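PDB 3OQP: putative isochorismatase from Burkholderia xenovorans, which probably acts as a hydrolase of the isochorismatase family, related to nicotinamidases, although its natural substrate is not established. Local coordinates for residues A[51-56]-A[84-89]; A[137-142]-A[174-179]. All blocks are in the same frame, centred on the assembly; numbering follows the deposited sequence. Where two conformers were deposited one is given.

Interaction 1: residues A[51-56]-A[84-89]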
loop_
_atom_site.group_PDB
_atom_site.type_symbol
_atom_site.label_atom_id
_atom_site.label_comp_id
_atom_site.label_asym_id
_atom_site.label_seq_id
_atom_site.Cartn_x
_atom_site.Cartn_y
_atom_site.Cartn_z
ATOM N N VAL A 51 3.815 -19.736 13.281
ATOM C CA VAL A 51 4.022 -18.389 13.697
ATOM C C VAL A 51 5.374 -17.912 13.209
ATOM O O VAL A 51 6.443 -18.540 13.481
ATOM C CB VAL A 51 3.975 -18.291 15.231
ATOM C CG1 VAL A 51 4.356 -16.847 15.707
ATOM C CG2 VAL A 51 2.579 -18.684 15.729
ATOM N N VAL A 52 5.413 -16.824 12.440
ATOM C CA VAL A 52 6.644 -16.261 11.845
ATOM C C VAL A 52 6.892 -14.899 12.444
ATOM O O VAL A 52 5.968 -14.052 12.417
ATOM C CB VAL A 52 6.477 -16.073 10.315
ATOM C CG1 VAL A 52 7.751 -15.447 9.702
ATOM C CG2 VAL A 52 6.065 -17.380 9.638
ATOM N N ILE A 53 8.036 -14.679 13.065
ATOM C CA ILE A 53 8.420 -13.405 13.616
ATOM C C ILE A 53 9.327 -12.672 12.625
ATOM O O ILE A 53 10.278 -13.232 12.099
ATOM C CB ILE A 53 9.197 -13.624 14.942
ATOM C CG1 ILE A 53 8.347 -14.360 15.967
ATOM C CG2 ILE A 53 9.772 -12.318 15.515
ATOM C CD1 ILE A 53 7.036 -13.766 16.259
ATOM N N VAL A 54 9.059 -11.384 12.434
ATOM C CA VAL A 54 9.840 -10.495 11.566
ATOM C C VAL A 54 10.445 -9.419 12.469
ATOM O O VAL A 54 9.698 -8.825 13.277
ATOM C CB VAL A 54 8.985 -9.864 10.486
ATOM C CG1 VAL A 54 9.836 -8.960 9.578
ATOM C CG2 VAL A 54 8.218 -10.971 9.696
ATOM N N GLN A 55 11.736 -9.132 12.288
ATOM C CA GLN A 55 12.424 -8.082 13.017
ATOM C C GLN A 55 13.093 -7.164 11.999
ATOM O O GLN A 55 13.862 -7.641 11.139
ATOM C CB GLN A 55 13.425 -8.715 13.989
ATOM C CG GLN A 55 14.111 -7.734 14.920
ATOM C CD GLN A 55 14.994 -8.419 15.975
ATOM O OE1 GLN A 55 15.325 -9.599 15.865
ATOM N NE2 GLN A 55 15.248 -7.710 17.059
ATOM N N ASN A 56 12.904 -5.862 12.166
ATOM C CA ASN A 56 13.379 -4.849 11.248
ATOM C C ASN A 56 14.633 -4.182 11.847
ATOM O O ASN A 56 14.571 -3.706 12.987
ATOM C CB ASN A 56 12.293 -3.803 11.005
ATOM C CG ASN A 56 12.692 -2.746 10.024
ATOM O OD1 ASN A 56 12.537 -2.957 8.821
ATOM N ND2 ASN A 56 13.242 -1.594 10.517
ATOM N N ASP A 84 7.822 -20.416 15.098
ATOM C CA ASP A 84 8.289 -21.445 14.147
ATOM C C ASP A 84 9.256 -20.989 13.105
ATOM O O ASP A 84 9.979 -21.821 12.529
ATOM C CB ASP A 84 7.081 -22.019 13.459
ATOM C CG ASP A 84 6.099 -22.559 14.474
ATOM O OD1 ASP A 84 6.408 -23.537 15.155
ATOM O OD2 ASP A 84 4.953 -22.071 14.629
ATOM N N HIS A 85 9.333 -19.690 12.872
ATOM C CA HIS A 85 10.295 -19.124 11.920
ATOM C C HIS A 85 10.579 -17.672 12.288
ATOM O O HIS A 85 9.790 -17.026 12.979
ATOM C CB HIS A 85 9.745 -19.197 10.514
ATOM C CG HIS A 85 10.744 -18.917 9.446
ATOM N ND1 HIS A 85 11.942 -19.586 9.342
ATOM C CD2 HIS A 85 10.675 -18.082 8.387
ATOM C CE1 HIS A 85 12.591 -19.125 8.283
ATOM N NE2 HIS A 85 11.832 -18.223 7.674
ATOM N N TYR A 86 11.735 -17.193 11.840
ATOM C CA TYR A 86 12.270 -15.853 12.035
ATOM C C TYR A 86 12.822 -15.303 10.741
ATOM O O TYR A 86 13.465 -16.025 10.006
ATOM C CB TYR A 86 13.336 -15.856 13.116
ATOM C CG TYR A 86 14.040 -14.536 13.290
ATOM C CD1 TYR A 86 15.174 -14.263 12.531
ATOM C CD2 TYR A 86 13.582 -13.565 14.176
ATOM C CE1 TYR A 86 15.857 -13.049 12.716
ATOM C CE2 TYR A 86 14.264 -12.393 14.360
ATOM C CZ TYR A 86 15.368 -12.103 13.600
ATOM O OH TYR A 86 16.068 -10.935 13.751
ATOM N N VAL A 87 12.530 -14.043 10.444
ATOM C CA VAL A 87 12.964 -13.308 9.260
ATOM C C VAL A 87 13.430 -11.919 9.713
ATOM O O VAL A 87 12.658 -11.232 10.389
ATOM C CB VAL A 87 11.844 -13.106 8.243
ATOM C CG1 VAL A 87 12.347 -12.243 7.078
ATOM C CG2 VAL A 87 11.336 -14.462 7.733
ATOM N N GLU A 88 14.699 -11.560 9.441
ATOM C CA GLU A 88 15.113 -10.169 9.601
ATOM C C GLU A 88 14.989 -9.428 8.272
ATOM O O GLU A 88 15.239 -9.977 7.222
ATOM C CB GLU A 88 16.542 -10.019 10.161
ATOM C CG GLU A 88 17.641 -10.328 9.128
ATOM C CD GLU A 88 19.013 -9.929 9.609
ATOM O OE1 GLU A 88 19.438 -10.432 10.662
ATOM O OE2 GLU A 88 19.648 -9.094 8.937
ATOM N N LYS A 89 14.600 -8.157 8.333
ATOM C CA LYS A 89 14.452 -7.305 7.150
ATOM C C LYS A 89 14.978 -5.889 7.443
ATOM O O LYS A 89 15.119 -5.496 8.601
ATOM C CB LYS A 89 12.999 -7.245 6.645
ATOM C CG LYS A 89 12.072 -6.514 7.593
ATOM C CD LYS A 89 10.632 -6.541 7.092
ATOM C CE LYS A 89 9.728 -5.691 7.930
ATOM N NZ LYS A 89 9.996 -4.241 7.816
#

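Interaction 2: residues A[137-142]-A[174-179]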
loop_
_atom_site.group_PDB
_atom_site.type_symbol
_atom_site.label_atom_id
_atom_site.label_comp_id
_atom_site.label_asym_id
_atom_site.label_seq_id
_atom_site.Cartn_x
_atom_site.Cartn_y
_atom_site.Cartn_z
ATOM N N VAL A 137 -4.830 -13.150 2.041
ATOM C CA VAL A 137 -4.265 -12.422 3.152
ATOM C C VAL A 137 -5.385 -12.063 4.118
ATOM O O VAL A 137 -6.531 -11.765 3.699
ATOM C CB VAL A 137 -3.592 -11.120 2.699
ATOM C CG1 VAL A 137 -3.076 -10.303 3.933
ATOM C CG2 VAL A 137 -2.452 -11.436 1.740
ATOM N N GLU A 138 -5.108 -12.137 5.405
ATOM C CA GLU A 138 -5.975 -11.662 6.470
ATOM C C GLU A 138 -5.203 -10.586 7.238
ATOM O O GLU A 138 -3.960 -10.628 7.364
ATOM C CB GLU A 138 -6.347 -12.823 7.396
ATOM C CG GLU A 138 -7.122 -13.903 6.640
ATOM C CD GLU A 138 -7.357 -15.169 7.409
ATOM O OE1 GLU A 138 -6.516 -15.541 8.250
ATOM O OE2 GLU A 138 -8.383 -15.836 7.115
ATOM N N PHE A 139 -5.936 -9.592 7.756
ATOM C CA PHE A 139 -5.329 -8.456 8.505
ATOM C C PHE A 139 -6.131 -8.253 9.767
ATOM O O PHE A 139 -7.366 -8.042 9.685
ATOM C CB PHE A 139 -5.365 -7.199 7.629
ATOM C CG PHE A 139 -4.874 -5.944 8.291
ATOM C CD1 PHE A 139 -3.532 -5.681 8.414
ATOM C CD2 PHE A 139 -5.769 -5.006 8.766
ATOM C CE1 PHE A 139 -3.138 -4.513 8.998
ATOM C CE2 PHE A 139 -5.282 -3.819 9.360
ATOM C CZ PHE A 139 -3.991 -3.612 9.498
ATOM N N LEU A 140 -5.474 -8.385 10.922
ATOM C CA LEU A 140 -6.121 -8.260 12.200
ATOM C C LEU A 140 -6.079 -6.789 12.650
ATOM O O LEU A 140 -5.025 -6.292 13.098
ATOM C CB LEU A 140 -5.526 -9.222 13.231
ATOM C CG LEU A 140 -5.549 -10.679 12.765
ATOM C CD1 LEU A 140 -5.137 -11.638 13.896
ATOM C CD2 LEU A 140 -6.867 -11.104 12.082
ATOM N N HIS A 141 -7.226 -6.093 12.516
ATOM C CA HIS A 141 -7.243 -4.633 12.635
ATOM C C HIS A 141 -6.937 -4.182 14.082
ATOM O O HIS A 141 -6.653 -3.011 14.313
ATOM C CB HIS A 141 -8.531 -4.032 12.125
ATOM C CG HIS A 141 -9.715 -4.462 12.894
ATOM N ND1 HIS A 141 -9.929 -4.043 14.178
ATOM C CD2 HIS A 141 -10.718 -5.289 12.563
ATOM C CE1 HIS A 141 -11.103 -4.531 14.565
ATOM N NE2 HIS A 141 -11.567 -5.334 13.629
ATOM N N ASP A 142 -7.063 -5.078 15.041
ATOM C CA ASP A 142 -6.876 -4.760 16.460
ATOM C C ASP A 142 -5.553 -5.304 17.003
ATOM O O ASP A 142 -5.281 -5.199 18.208
ATOM C CB ASP A 142 -8.105 -5.214 17.238
ATOM C CG ASP A 142 -8.313 -6.712 17.193
ATOM O OD1 ASP A 142 -7.512 -7.426 16.618
ATOM O OD2 ASP A 142 -9.379 -7.125 17.725
ATOM N N ALA A 174 -7.265 -7.965 1.495
ATOM C CA ALA A 174 -7.219 -8.835 2.653
ATOM C C ALA A 174 -8.595 -8.955 3.246
ATOM O O ALA A 174 -9.481 -8.073 3.037
ATOM C CB ALA A 174 -6.265 -8.244 3.719
ATOM N N ALA A 175 -8.827 -10.033 3.998
ATOM C CA ALA A 175 -9.947 -10.112 4.908
ATOM C C ALA A 175 -9.513 -9.472 6.205
ATOM O O ALA A 175 -8.611 -9.973 6.891
ATOM C CB ALA A 175 -10.344 -11.547 5.167
ATOM N N VAL A 176 -10.203 -8.359 6.511
ATOM C CA VAL A 176 -9.940 -7.550 7.711
ATOM C C VAL A 176 -10.857 -8.006 8.821
ATOM O O VAL A 176 -12.082 -8.085 8.617
ATOM C CB VAL A 176 -10.098 -6.073 7.420
ATOM C CG1 VAL A 176 -9.908 -5.197 8.705
ATOM C CG2 VAL A 176 -9.163 -5.600 6.281
ATOM N N ALA A 177 -10.332 -8.367 9.981
ATOM C CA ALA A 177 -11.141 -8.933 11.057
ATOM C C ALA A 177 -10.541 -8.671 12.376
ATOM O O ALA A 177 -9.349 -8.329 12.480
ATOM C CB ALA A 177 -11.349 -10.451 10.853
ATOM N N SER A 178 -11.281 -8.871 13.446
ATOM C CA SER A 178 -10.742 -8.799 14.776
ATOM C C SER A 178 -9.978 -10.085 15.101
ATOM O O SER A 178 -10.193 -11.126 14.495
ATOM C CB SER A 178 -11.836 -8.586 15.801
ATOM O OG SER A 178 -12.665 -9.744 15.887
ATOM N N THR A 179 -9.163 -9.986 16.130
ATOM C CA THR A 179 -8.470 -11.158 16.650
ATOM C C THR A 179 -9.452 -12.215 17.133
ATOM O O THR A 179 -9.281 -13.394 16.863
ATOM C CB THR A 179 -7.473 -10.723 17.742
ATOM O OG1 THR A 179 -6.456 -9.882 17.169
ATOM C CG2 THR A 179 -6.761 -11.942 18.367
#

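Interaction 1: residues A[51-56]-A[84-89]
Tyr86 and Gln55 meet obliquely, tip to tip: the phenol oxygen gives its proton to the amide, Tyr86 OH to Gln55 OE1 being 2.6 Å, with amide and ring planes nearly perpendicular. Gln55 OE1 sits at the edge of the Tyr86 ring, in its plane, while the hydroxyl approaches from above the amide plane. Both chains start anti to their backbone N, Gln55 then running out extended, and its NE2 is held by Ala72 O. Beside them, Ile53 CG2 touches Tyr86 CD2 at 4.2 Å. These side chains share one face of two parallel strands, part of the β-α-β unit 51-56, 76-79, 85-89, laddered by bonds such as Ile53 N to His85 O (2.9 Å). On the other face Val52 and His85 lie side by side, Val52 CG1 meeting the imidazole edge at CD2; His85 stacks on Trp103 and bonds Asp99. Farther along, Lys89 crosses Val54 at about a right angle, Lys89 CD 3.6 Å from Val54 CG1. Bent at chi4 (68°), Lys89 hydrogen-bonds through NZ to Asn56 OD1, an atom less surely placed. NZ also makes a salt bridge to Asp13 and hydrogen bonds to Leu91 O and the 3-sulfinoalanine at position 122, consistent with this family's Asp-Lys-Cys catalytic triad.

Interaction 2: residues A[137-142]-A[174-179]
Asp142 grips the start of helix 179-188. Its OD1 takes two bonds from one residue: Thr179 OG1 at 2.7 Å, met from above the carboxylate plane, and Thr179 N at 3.1 Å from OD1, along the syn lone pair. Asp142 OD2 adds a weak bond to Thr179 N at 3.3 Å. A carboxylate here, facing the positive end of a helix, is probably stabilised in its charged form. Both Asp142 and His141 have CG in the crowded position between backbone N and carbonyl carbon (chi1 63° in each), and this turns both side chains back over the neighbouring segment. The imidazole then comes close to the Ala177-Ser178 peptide, His141 CD2 3.3 Å from Ala177 O. Val176 CG1 touches both His141 CB (3.9 Å) and the edge of the Phe139 ring, Phe139 CD2 being 4.1 Å from Val176 CG1; the Phe139 and Val176 side chains run side by side.

Behind these groups stands a parallel ladder that fixes the register, from Ala175 N to Val137 O (2.9 Å) up to His141 N to Ala177 O (3.1 Å), where the chain turns a corner. Ser178 is the N-cap of the helix; its side chain caps a backbone N just beyond, and Glu181 accepts from Ser178 N, as in a capping box. Glu138, beside Ala175, has its carboxylate held by Thr113 and Arg7.

These are the fifth and sixth parallel strands of the isochorismatase-type α/β sheet, with helix 158-173 on the connection between them. Strand 175-177 is the outermost within this chain, and 137-140 hydrogen-bonds on its far side to strand 111-115. Helices 124-132 and 158-173 cover the Phe139 face, through Ile127 and Leu169, while Val176 also packs on Ala153 of the second subunit.

Both contacts belong to one six-stranded parallel sheet, ordered 85-89, 51-56, 7-12, 111-115, 136-140, 175-177, and they form its two outermost strand pairs. Their centres lie 19 Å apart, the nearest atoms about 11 Å, so they do not touch; strands 7-12 and 111-115 separate them. Along the chain they come in series, interaction 1 closing before interaction 2 opens, and both fall within the isochorismatase domain. The strand order 3-2-1-4-5-6 means the sheet grows outward both ways from its central strands. Interaction 1 carries Lys89 toward the probable catalytic residues, whereas interaction 2 leads at the opposite border into helix 179-188 and reaches the second subunit.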